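Local coordinates for protein TetR family transcriptional regulator (Chloroflexus aurantiacus, PDB 3NRG) that probably binds DNA through a helix-turn-helix motif to regulate transcription, at residues 85-88 against 89-93; 138-141 against 142-146; 203-206 against 207-211. All coordinates share one frame; numbering follows the deposited sequence.

Contact 1 (85-88 against 89-93)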
ATOM      1  N   THR A  85       7.427  -4.135 -23.823  1.00 41.01           N
ATOM      2  CA  THR A  85       8.462  -5.133 -23.504  1.00 40.19           C
ATOM      3  C   THR A  85       9.626  -4.434 -22.781  1.00 40.56           C
ATOM      4  O   THR A  85      10.581  -5.088 -22.361  1.00 41.03           O
ATOM      5  CB  THR A  85       8.944  -5.859 -24.785  1.00 49.62           C
ATOM      6  OG1 THR A  85       9.564  -4.916 -25.668  1.00 45.83           O
ATOM      7  CG2 THR A  85       7.816  -6.600 -25.501  1.00 50.88           C
ATOM      8  N   ASP A  86       9.539  -3.095 -22.655  1.00 33.22           N
ATOM      9  CA  ASP A  86      10.557  -2.266 -22.020  1.00 30.87           C
ATOM     10  C   ASP A  86      10.370  -2.258 -20.509  1.00 34.01           C
ATOM     11  O   ASP A  86       9.248  -2.055 -20.030  1.00 34.82           O
ATOM     12  CB  ASP A  86      10.486  -0.836 -22.572  1.00 31.78           C
ATOM     13  CG  ASP A  86      11.611   0.061 -22.116  1.00 36.45           C
ATOM     14  OD1 ASP A  86      12.744  -0.122 -22.599  1.00 37.58           O
ATOM     15  OD2 ASP A  86      11.341   1.002 -21.338  1.00 39.80           O
HETATM   16  N   MSE A  87      11.468  -2.472 -19.753  1.00 28.10           N
HETATM   17  CA  MSE A  87      11.438  -2.508 -18.289  1.00 25.81           C
HETATM   18  C   MSE A  87      10.995  -1.171 -17.691  1.00 29.97           C
HETATM   19  O   MSE A  87      10.219  -1.156 -16.732  1.00 29.36           O
HETATM   20  CB  MSE A  87      12.807  -2.919 -17.726  1.00 27.31           C
HETATM   21  CG  MSE A  87      12.756  -3.324 -16.252  1.00 32.51           C
HETATM   22 SE   MSE A  87      14.503  -3.500 -15.493  0.75 39.02          SE
HETATM   23  CE  MSE A  87      14.842  -1.698 -15.108  1.00 35.32           C
ATOM     24  N   PHE A  88      11.487  -0.050 -18.251  1.00 26.49           N
ATOM     25  CA  PHE A  88      11.148   1.281 -17.747  1.00 25.42           C
ATOM     26  C   PHE A  88       9.721   1.697 -18.076  1.00 29.50           C
ATOM     27  O   PHE A  88       9.070   2.340 -17.253  1.00 28.46           O
ATOM     28  CB  PHE A  88      12.178   2.318 -18.198  1.00 26.79           C
ATOM     29  CG  PHE A  88      13.539   2.049 -17.604  1.00 27.86           C
ATOM     30  CD1 PHE A  88      13.790   2.298 -16.255  1.00 29.47           C
ATOM     31  CD2 PHE A  88      14.543   1.459 -18.362  1.00 29.94           C
ATOM     32  CE1 PHE A  88      15.026   1.983 -15.689  1.00 30.09           C
ATOM     33  CE2 PHE A  88      15.788   1.171 -17.799  1.00 32.31           C
ATOM     34  CZ  PHE A  88      16.023   1.443 -16.469  1.00 29.80           C
ATOM     35  N   ALA A  89       9.197   1.245 -19.228  1.00 27.23           N
ATOM     36  CA  ALA A  89       7.807   1.493 -19.597  1.00 27.44           C
ATOM     37  C   ALA A  89       6.888   0.688 -18.671  1.00 32.08           C
ATOM     38  O   ALA A  89       5.827   1.182 -18.274  1.00 33.31           O
ATOM     39  CB  ALA A  89       7.572   1.108 -21.041  1.00 29.07           C
ATOM     40  N   TYR A  90       7.340  -0.522 -18.259  1.00 26.70           N
ATOM     41  CA  TYR A  90       6.614  -1.357 -17.305  1.00 25.60           C
ATOM     42  C   TYR A  90       6.660  -0.750 -15.904  1.00 28.78           C
ATOM     43  O   TYR A  90       5.642  -0.736 -15.215  1.00 29.00           O
ATOM     44  CB  TYR A  90       7.170  -2.797 -17.294  1.00 26.97           C
ATOM     45  CG  TYR A  90       6.637  -3.639 -16.151  1.00 27.51           C
ATOM     46  CD1 TYR A  90       5.312  -4.064 -16.131  1.00 29.61           C
ATOM     47  CD2 TYR A  90       7.452  -3.994 -15.080  1.00 27.44           C
ATOM     48  CE1 TYR A  90       4.803  -4.797 -15.061  1.00 29.73           C
ATOM     49  CE2 TYR A  90       6.958  -4.737 -14.010  1.00 28.35           C
ATOM     50  CZ  TYR A  90       5.635  -5.143 -14.010  1.00 35.43           C
ATOM     51  OH  TYR A  90       5.149  -5.873 -12.963  1.00 38.00           O
ATOM     52  N   LEU A  91       7.843  -0.246 -15.481  1.00 24.60           N
ATOM     53  CA  LEU A  91       8.018   0.380 -14.169  1.00 22.91           C
ATOM     54  C   LEU A  91       7.131   1.608 -14.001  1.00 28.61           C
ATOM     55  O   LEU A  91       6.600   1.831 -12.912  1.00 28.75           O
ATOM     56  CB  LEU A  91       9.493   0.732 -13.913  1.00 22.08           C
ATOM     57  CG  LEU A  91      10.422  -0.443 -13.544  1.00 25.04           C
ATOM     58  CD1 LEU A  91      11.856  -0.008 -13.539  1.00 24.14           C
ATOM     59  CD2 LEU A  91      10.061  -1.033 -12.191  1.00 25.18           C
ATOM     60  N   ARG A  92       6.924   2.379 -15.090  1.00 26.59           N
ATOM     61  CA  ARG A  92       6.030   3.544 -15.084  1.00 26.58           C
ATOM     62  C   ARG A  92       4.583   3.087 -14.852  1.00 31.30           C
ATOM     63  O   ARG A  92       3.857   3.720 -14.088  1.00 30.65           O
ATOM     64  CB  ARG A  92       6.154   4.337 -16.409  1.00 26.34           C
ATOM     65  CG  ARG A  92       5.425   5.687 -16.406  1.00 33.90           C
ATOM     66  CD  ARG A  92       4.008   5.579 -16.957  1.00 41.80           C
ATOM     67  NE  ARG A  92       3.211   6.768 -16.652  1.00 53.69           N
ATOM     68  CZ  ARG A  92       3.055   7.795 -17.483  1.00 71.11           C
ATOM     69  NH1 ARG A  92       3.639   7.788 -18.676  1.00 56.82           N
ATOM     70  NH2 ARG A  92       2.311   8.834 -17.128  1.00 61.07           N
ATOM     71  N   TRP A  93       4.175   1.978 -15.509  1.00 28.83           N
ATOM     72  CA  TRP A  93       2.852   1.391 -15.335  1.00 29.32           C
ATOM     73  C   TRP A  93       2.676   0.895 -13.887  1.00 30.54           C
ATOM     74  O   TRP A  93       1.656   1.183 -13.263  1.00 29.91           O
ATOM     75  CB  TRP A  93       2.642   0.232 -16.337  1.00 29.95           C
ATOM     76  CG  TRP A  93       1.326  -0.483 -16.185  1.00 31.95           C
ATOM     77  CD1 TRP A  93       0.152  -0.184 -16.813  1.00 35.54           C
ATOM     78  CD2 TRP A  93       1.063  -1.632 -15.363  1.00 32.00           C
ATOM     79  NE1 TRP A  93      -0.831  -1.066 -16.424  1.00 35.85           N
ATOM     80  CE2 TRP A  93      -0.301  -1.962 -15.529  1.00 36.85           C
ATOM     81  CE3 TRP A  93       1.851  -2.419 -14.501  1.00 32.84           C
ATOM     82  CZ2 TRP A  93      -0.902  -3.031 -14.851  1.00 36.48           C
ATOM     83  CZ3 TRP A  93       1.256  -3.478 -13.832  1.00 34.58           C
ATOM     84  CH2 TRP A  93      -0.102  -3.779 -14.013  1.00 35.98           C
TER
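Tyr-90 N, Leu-91 N and Arg-92 N reach back four residues to the carbonyl oxygens of Asp-86, Met-87 and Phe-88, and helix 87-104 winds its first turns. The motif at its start is an N-cap. Asp-86 stands just before the helix, and its OD2 accepts from Ala-89 N at 3.0 Å, serving an amide of the first turn where no earlier helical turn supplies a carbonyl. The bond is bent (N-H...O 141°) and meets OD2 on its anti side, a little out of the carboxylate plane. With CG opposite the backbone N (chi1 -172°), the carboxylate folds forward beside the first turn, and Asp-86 CB comes within 3.8 Å of Ala-89 CB. The second oxygen, OD1, is held by a salt bridge to Arg-215, so both carboxylate oxygens have partners; the cation and the helix start would both tend to favour the charged form.

The apolar side is carried by Met-87, a selenomethionine, together with Phe-88 and Leu-91. Met-87 and Leu-91 run side by side, and Met-87 CE ends 3.8 Å from Leu-91 CD1. The bend at the selenium (chi3 82°) also brings that methyl over one face of the Phe-88 ring, 3.6 Å above its plane and displaced toward the rim. Phe-88 itself is buried against Met-214 near the end of helix 196-214. Tyr-90 and Arg-92 touch this turn mainly with their first carbons, Tyr-90 CB lying 3.5 Å from Met-87 O, which sits at the edge of the tyrosine ring, near its plane; their polar ends leave it, the hydroxyl for Tyr-137 OH and the guanidinium for Glu-204. Leu-91 CD1 completes the apolar group, approaching the ring obliquely with Phe-88 CD1 4.1 Å away.

Contact 2 (138-141 against 142-146)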
ATOM      1  N   PHE A 138      11.970  -6.174  -7.561  1.00 23.62           N
ATOM      2  CA  PHE A 138      12.802  -5.216  -8.289  1.00 22.77           C
ATOM      3  C   PHE A 138      14.182  -5.784  -8.586  1.00 29.00           C
ATOM      4  O   PHE A 138      14.689  -5.597  -9.690  1.00 30.29           O
ATOM      5  CB  PHE A 138      12.918  -3.885  -7.527  1.00 23.40           C
ATOM      6  CG  PHE A 138      11.629  -3.103  -7.426  1.00 23.20           C
ATOM      7  CD1 PHE A 138      10.924  -2.739  -8.570  1.00 25.23           C
ATOM      8  CD2 PHE A 138      11.174  -2.643  -6.200  1.00 24.15           C
ATOM      9  CE1 PHE A 138       9.743  -1.998  -8.477  1.00 25.28           C
ATOM     10  CE2 PHE A 138       9.992  -1.904  -6.107  1.00 26.07           C
ATOM     11  CZ  PHE A 138       9.286  -1.584  -7.246  1.00 23.79           C
ATOM     12  N   LYS A 139      14.775  -6.522  -7.618  1.00 26.49           N
ATOM     13  CA  LYS A 139      16.088  -7.166  -7.795  1.00 27.34           C
ATOM     14  C   LYS A 139      16.037  -8.180  -8.945  1.00 33.93           C
ATOM     15  O   LYS A 139      16.949  -8.218  -9.770  1.00 33.71           O
ATOM     16  CB  LYS A 139      16.545  -7.839  -6.488  1.00 29.48           C
ATOM     17  CG  LYS A 139      18.028  -8.195  -6.470  1.00 36.81           C
ATOM     18  CD  LYS A 139      18.423  -8.892  -5.182  1.00 41.29           C
ATOM     19  CE  LYS A 139      19.862  -9.337  -5.212  1.00 53.30           C
ATOM     20  NZ  LYS A 139      20.249 -10.022  -3.956  1.00 64.26           N
ATOM     21  N   GLN A 140      14.934  -8.951  -9.031  1.00 32.61           N
ATOM     22  CA  GLN A 140      14.709  -9.925 -10.104  1.00 33.82           C
ATOM     23  C   GLN A 140      14.632  -9.212 -11.468  1.00 37.12           C
ATOM     24  O   GLN A 140      15.258  -9.665 -12.424  1.00 38.21           O
ATOM     25  CB  GLN A 140      13.418 -10.728  -9.832  1.00 35.85           C
ATOM     26  CG  GLN A 140      13.193 -11.911 -10.778  1.00 59.17           C
ATOM     27  CD  GLN A 140      11.837 -12.571 -10.569  1.00 80.30           C
ATOM     28  OE1 GLN A 140      11.303 -12.636  -9.451  1.00 75.24           O
ATOM     29  NE2 GLN A 140      11.274 -13.114 -11.640  1.00 72.15           N
ATOM     30  N   LEU A 141      13.906  -8.063 -11.535  1.00 32.29           N
ATOM     31  CA  LEU A 141      13.768  -7.269 -12.773  1.00 31.43           C
ATOM     32  C   LEU A 141      15.101  -6.680 -13.220  1.00 34.97           C
ATOM     33  O   LEU A 141      15.398  -6.687 -14.417  1.00 35.66           O
ATOM     34  CB  LEU A 141      12.734  -6.136 -12.601  1.00 30.19           C
ATOM     35  CG  LEU A 141      11.274  -6.541 -12.386  1.00 34.16           C
ATOM     36  CD1 LEU A 141      10.421  -5.326 -12.140  1.00 33.08           C
ATOM     37  CD2 LEU A 141      10.727  -7.302 -13.577  1.00 36.05           C
ATOM     38  N   VAL A 142      15.903  -6.157 -12.260  1.00 30.04           N
ATOM     39  CA  VAL A 142      17.219  -5.571 -12.560  1.00 29.38           C
ATOM     40  C   VAL A 142      18.192  -6.658 -13.039  1.00 34.10           C
ATOM     41  O   VAL A 142      18.903  -6.444 -14.025  1.00 34.10           O
ATOM     42  CB  VAL A 142      17.786  -4.739 -11.369  1.00 32.14           C
ATOM     43  CG1 VAL A 142      19.208  -4.267 -11.647  1.00 32.03           C
ATOM     44  CG2 VAL A 142      16.888  -3.554 -11.059  1.00 30.75           C
ATOM     45  N   GLU A 143      18.178  -7.847 -12.384  1.00 31.41           N
ATOM     46  CA  GLU A 143      19.024  -8.987 -12.788  1.00 32.81           C
ATOM     47  C   GLU A 143      18.691  -9.449 -14.204  1.00 37.27           C
ATOM     48  O   GLU A 143      19.603  -9.769 -14.970  1.00 37.81           O
ATOM     49  CB  GLU A 143      18.904 -10.147 -11.792  1.00 35.05           C
ATOM     50  CG  GLU A 143      19.772  -9.964 -10.560  1.00 45.33           C
ATOM     51  CD  GLU A 143      19.464 -10.875  -9.387  1.00 66.04           C
ATOM     52  OE1 GLU A 143      18.286 -11.270  -9.226  1.00 60.49           O
ATOM     53  OE2 GLU A 143      20.383 -11.105  -8.567  1.00 63.70           O
ATOM     54  N   GLN A 144      17.382  -9.407 -14.576  1.00 33.29           N
ATOM     55  CA  GLN A 144      16.909  -9.738 -15.926  1.00 33.88           C
ATOM     56  C   GLN A 144      17.426  -8.721 -16.954  1.00 37.45           C
ATOM     57  O   GLN A 144      17.914  -9.117 -18.011  1.00 38.55           O
ATOM     58  CB  GLN A 144      15.371  -9.807 -15.964  1.00 34.89           C
ATOM     59  CG  GLN A 144      14.803 -11.134 -15.458  1.00 51.80           C
ATOM     60  CD  GLN A 144      13.286 -11.156 -15.429  1.00 68.91           C
ATOM     61  OE1 GLN A 144      12.603 -10.351 -16.074  1.00 63.81           O
ATOM     62  NE2 GLN A 144      12.728 -12.091 -14.685  1.00 60.31           N
ATOM     63  N   GLY A 145      17.348  -7.431 -16.606  1.00 32.64           N
ATOM     64  CA  GLY A 145      17.800  -6.326 -17.454  1.00 31.88           C
ATOM     65  C   GLY A 145      19.295  -6.310 -17.710  1.00 36.43           C
ATOM     66  O   GLY A 145      19.730  -5.932 -18.799  1.00 37.03           O
ATOM     67  N   ILE A 146      20.101  -6.713 -16.705  1.00 32.97           N
ATOM     68  CA  ILE A 146      21.561  -6.816 -16.854  1.00 33.13           C
ATOM     69  C   ILE A 146      21.887  -8.002 -17.778  1.00 39.17           C
ATOM     70  O   ILE A 146      22.741  -7.881 -18.660  1.00 39.71           O
ATOM     71  CB  ILE A 146      22.269  -6.950 -15.462  1.00 35.63           C
ATOM     72  CG1 ILE A 146      22.038  -5.694 -14.592  1.00 34.12           C
ATOM     73  CG2 ILE A 146      23.780  -7.242 -15.624  1.00 36.68           C
ATOM     74  CD1 ILE A 146      22.303  -5.902 -13.093  1.00 38.19           C
TER
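Lys-139 and Glu-143, one turn apart on helix 124-147, cross obliquely: Lys-139 CE comes within 3.8 Å of Glu-143 OE2, while the charged ends, Lys-139 NZ and Glu-143 OE2, stay 4.7 Å apart. The attraction is therefore probably a loose one, short of a salt bridge. Glu-143 sets its CG beside its own backbone N (chi1 -81°), which lays the side chain back along the previous turn, CG 3.4 Å from Lys-139 O. Next round the helix, Gln-140 and Gln-144 run side by side in the same direction. Their amide planes are turned 67° against each other where Gln-140 NE2 and Gln-144 NE2 lie 3.5 Å apart, two donors as modelled, so the contact is one of proximity and not a bond.

Behind these outer pairs the backbone fixes the spacing: Val-142, Glu-143, Gln-144 and Gly-145 each donate to the carbonyl four residues earlier, the regular alpha-helical pattern. On the inner face Val-142 CG2 packs 3.3 Å from Phe-138 O. Phe-138 meets the ring of Phe-168 with planes at about 60°, and Val-142 rests on Ala-160 and Leu-164, so this side is covered by helix 157-179, while Leu-94 of helix 87-104 also touches Phe-138.

Contact 3 (203-206 against 207-211)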
ATOM      1  N   ILE A 203       5.687  11.436 -12.179  1.00 28.78           N
ATOM      2  CA  ILE A 203       5.882   9.999 -12.385  1.00 28.44           C
ATOM      3  C   ILE A 203       6.806   9.751 -13.585  1.00 33.07           C
ATOM      4  O   ILE A 203       7.747   8.961 -13.470  1.00 33.62           O
ATOM      5  CB  ILE A 203       4.516   9.262 -12.511  1.00 31.89           C
ATOM      6  CG1 ILE A 203       3.751   9.304 -11.160  1.00 32.43           C
ATOM      7  CG2 ILE A 203       4.700   7.808 -12.994  1.00 31.93           C
ATOM      8  CD1 ILE A 203       2.243   9.099 -11.279  1.00 41.88           C
ATOM      9  N   GLU A 204       6.594  10.496 -14.704  1.00 29.02           N
ATOM     10  CA  GLU A 204       7.440  10.398 -15.902  1.00 28.99           C
ATOM     11  C   GLU A 204       8.866  10.896 -15.616  1.00 31.59           C
ATOM     12  O   GLU A 204       9.831  10.240 -16.009  1.00 31.09           O
ATOM     13  CB  GLU A 204       6.822  11.172 -17.077  1.00 31.46           C
ATOM     14  CG  GLU A 204       5.555  10.539 -17.633  1.00 44.87           C
ATOM     15  CD  GLU A 204       4.868  11.316 -18.745  1.00 73.95           C
ATOM     16  OE1 GLU A 204       5.329  12.435 -19.074  1.00 72.20           O
ATOM     17  OE2 GLU A 204       3.856  10.807 -19.282  1.00 69.96           O
ATOM     18  N   GLN A 205       8.994  12.033 -14.886  1.00 27.53           N
ATOM     19  CA  GLN A 205      10.288  12.595 -14.467  1.00 26.42           C
ATOM     20  C   GLN A 205      11.080  11.582 -13.626  1.00 29.45           C
ATOM     21  O   GLN A 205      12.272  11.395 -13.862  1.00 29.72           O
ATOM     22  CB  GLN A 205      10.078  13.891 -13.673  1.00 27.49           C
ATOM     23  CG  GLN A 205      10.064  15.149 -14.533  1.00 36.26           C
ATOM     24  CD  GLN A 205      11.437  15.784 -14.674  1.00 48.80           C
ATOM     25  OE1 GLN A 205      12.428  15.353 -14.072  1.00 41.42           O
ATOM     26  NE2 GLN A 205      11.506  16.866 -15.421  1.00 41.22           N
ATOM     27  N   VAL A 206      10.398  10.903 -12.668  1.00 25.04           N
ATOM     28  CA  VAL A 206      11.007   9.886 -11.798  1.00 24.36           C
ATOM     29  C   VAL A 206      11.570   8.724 -12.622  1.00 29.81           C
ATOM     30  O   VAL A 206      12.721   8.331 -12.419  1.00 29.79           O
ATOM     31  CB  VAL A 206      10.015   9.398 -10.705  1.00 27.22           C
ATOM     32  CG1 VAL A 206      10.463   8.073 -10.100  1.00 26.23           C
ATOM     33  CG2 VAL A 206       9.832  10.449  -9.623  1.00 27.11           C
ATOM     34  N   ILE A 207      10.770   8.198 -13.571  1.00 27.23           N
ATOM     35  CA  ILE A 207      11.192   7.100 -14.450  1.00 27.51           C
ATOM     36  C   ILE A 207      12.370   7.525 -15.350  1.00 32.12           C
ATOM     37  O   ILE A 207      13.319   6.753 -15.509  1.00 32.86           O
ATOM     38  CB  ILE A 207       9.981   6.519 -15.253  1.00 31.05           C
ATOM     39  CG1 ILE A 207       8.887   5.939 -14.303  1.00 31.11           C
ATOM     40  CG2 ILE A 207      10.425   5.481 -16.297  1.00 32.70           C
ATOM     41  CD1 ILE A 207       9.342   4.745 -13.345  1.00 34.58           C
ATOM     42  N   ASP A 208      12.342   8.781 -15.874  1.00 27.72           N
ATOM     43  CA  ASP A 208      13.425   9.322 -16.715  1.00 27.43           C
ATOM     44  C   ASP A 208      14.759   9.328 -15.967  1.00 30.30           C
ATOM     45  O   ASP A 208      15.782   8.959 -16.544  1.00 31.55           O
ATOM     46  CB  ASP A 208      13.085  10.745 -17.210  1.00 29.57           C
ATOM     47  CG  ASP A 208      11.955  10.819 -18.226  1.00 39.51           C
ATOM     48  OD1 ASP A 208      11.499   9.751 -18.689  1.00 39.25           O
ATOM     49  OD2 ASP A 208      11.528  11.950 -18.557  1.00 47.12           O
ATOM     50  N   ILE A 209      14.744   9.728 -14.675  1.00 24.77           N
ATOM     51  CA  ILE A 209      15.944   9.755 -13.835  1.00 24.08           C
ATOM     52  C   ILE A 209      16.494   8.330 -13.646  1.00 28.68           C
ATOM     53  O   ILE A 209      17.688   8.097 -13.868  1.00 29.03           O
ATOM     54  CB  ILE A 209      15.671  10.481 -12.478  1.00 26.76           C
ATOM     55  CG1 ILE A 209      15.323  11.977 -12.712  1.00 27.26           C
ATOM     56  CG2 ILE A 209      16.876  10.328 -11.498  1.00 27.04           C
ATOM     57  CD1 ILE A 209      14.551  12.658 -11.543  1.00 31.68           C
ATOM     58  N   LEU A 210      15.606   7.366 -13.311  1.00 24.75           N
ATOM     59  CA  LEU A 210      15.992   5.965 -13.106  1.00 24.46           C
ATOM     60  C   LEU A 210      16.465   5.311 -14.408  1.00 29.52           C
ATOM     61  O   LEU A 210      17.415   4.522 -14.391  1.00 29.89           O
ATOM     62  CB  LEU A 210      14.828   5.166 -12.495  1.00 24.05           C
ATOM     63  CG  LEU A 210      14.319   5.640 -11.113  1.00 27.73           C
ATOM     64  CD1 LEU A 210      12.986   5.021 -10.790  1.00 27.20           C
ATOM     65  CD2 LEU A 210      15.327   5.340 -10.012  1.00 29.59           C
ATOM     66  N   GLU A 211      15.830   5.678 -15.546  1.00 25.72           N
ATOM     67  CA  GLU A 211      16.188   5.159 -16.866  1.00 25.58           C
ATOM     68  C   GLU A 211      17.595   5.608 -17.277  1.00 31.17           C
ATOM     69  O   GLU A 211      18.421   4.768 -17.634  1.00 32.11           O
ATOM     70  CB  GLU A 211      15.146   5.582 -17.914  1.00 26.78           C
ATOM     71  CG  GLU A 211      15.347   4.940 -19.276  1.00 32.45           C
ATOM     72  CD  GLU A 211      14.373   5.393 -20.343  1.00 50.98           C
ATOM     73  OE1 GLU A 211      13.901   6.551 -20.272  1.00 45.44           O
ATOM     74  OE2 GLU A 211      14.125   4.607 -21.284  1.00 50.95           O
TER
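The carboxylate of Asp-208 lies flat against the preceding turn, with Glu-204 O above one of its faces: the oxygen stands 3.1 Å from Asp-208 CG and almost straight over it. Asp-208 OD1 is 3.2 Å from the same Glu-204 O, two acceptors that cannot share a bond. The other flat group, the amide of Gln-205, meets Ile-209 with its oxygen end, OE1 lying 4.3 Å from Ile-209 CD1. Asp-208 is placed by its first torsion (chi1 -69°), which puts CG beside the backbone N and turns the carboxylate back toward Glu-204. An alanine here removes the carboxylate laid over Glu-204 O and would probably leave a gap on that side of the turn, with the carbonyl keeping its bond to Asp-208 N. The carboxylate of Glu-204 heads elsewhere, into a salt bridge with Arg-92 of helix 87-104, and its OE1 stays 6.2 Å from Asp-208 OD2.

All this lies on helix 196-214, the last long helix of the all-helical TetR-like C-terminal domain. Ile-207, Asp-208, Ile-209 and Leu-210 each donate a backbone N-H to the carbonyl four residues back, Asp-208 N to Glu-204 O at 2.9 Å being one of them. On the apolar flank Val-206 and Leu-210 lie side by side and point the same way, Val-206 CG1 meeting Leu-210 CD1 at 4.0 Å; both press against helix 157-179, Val-206 on Val-167 and Leu-171, Leu-210 on Val-163. Ile-207, buried, faces Leu-95 of helix 87-104 instead, with its CG1 3.3 Å from Ile-203 O. Further along, Glu-211 points its carboxylate to Arg-215, where OE2 forms a salt bridge with NH2.

How the contacts relate
Contacts 1, 2 and 3 follow one another along the chain, on helices 87-104, 124-147 and 196-214, all within the TetR-like C-terminal region and on the same side of the chain's centre. Contact 1 lies between the others: its centre is about 12 Å from that of contact 2 and about 11 Å from that of contact 3. It touches contact 2 where Tyr-90 packs on Leu-141 and Leu-91 on Phe-138, and contact 3 where Phe-88 packs on Glu-211. Contacts 2 and 3 do not meet, their nearest atoms being about 8 Å apart. The start of helix 87-104 thus sits between helices 124-147 and 196-214, which come later in the chain, and joins them at this end of the C-terminal helical bundle.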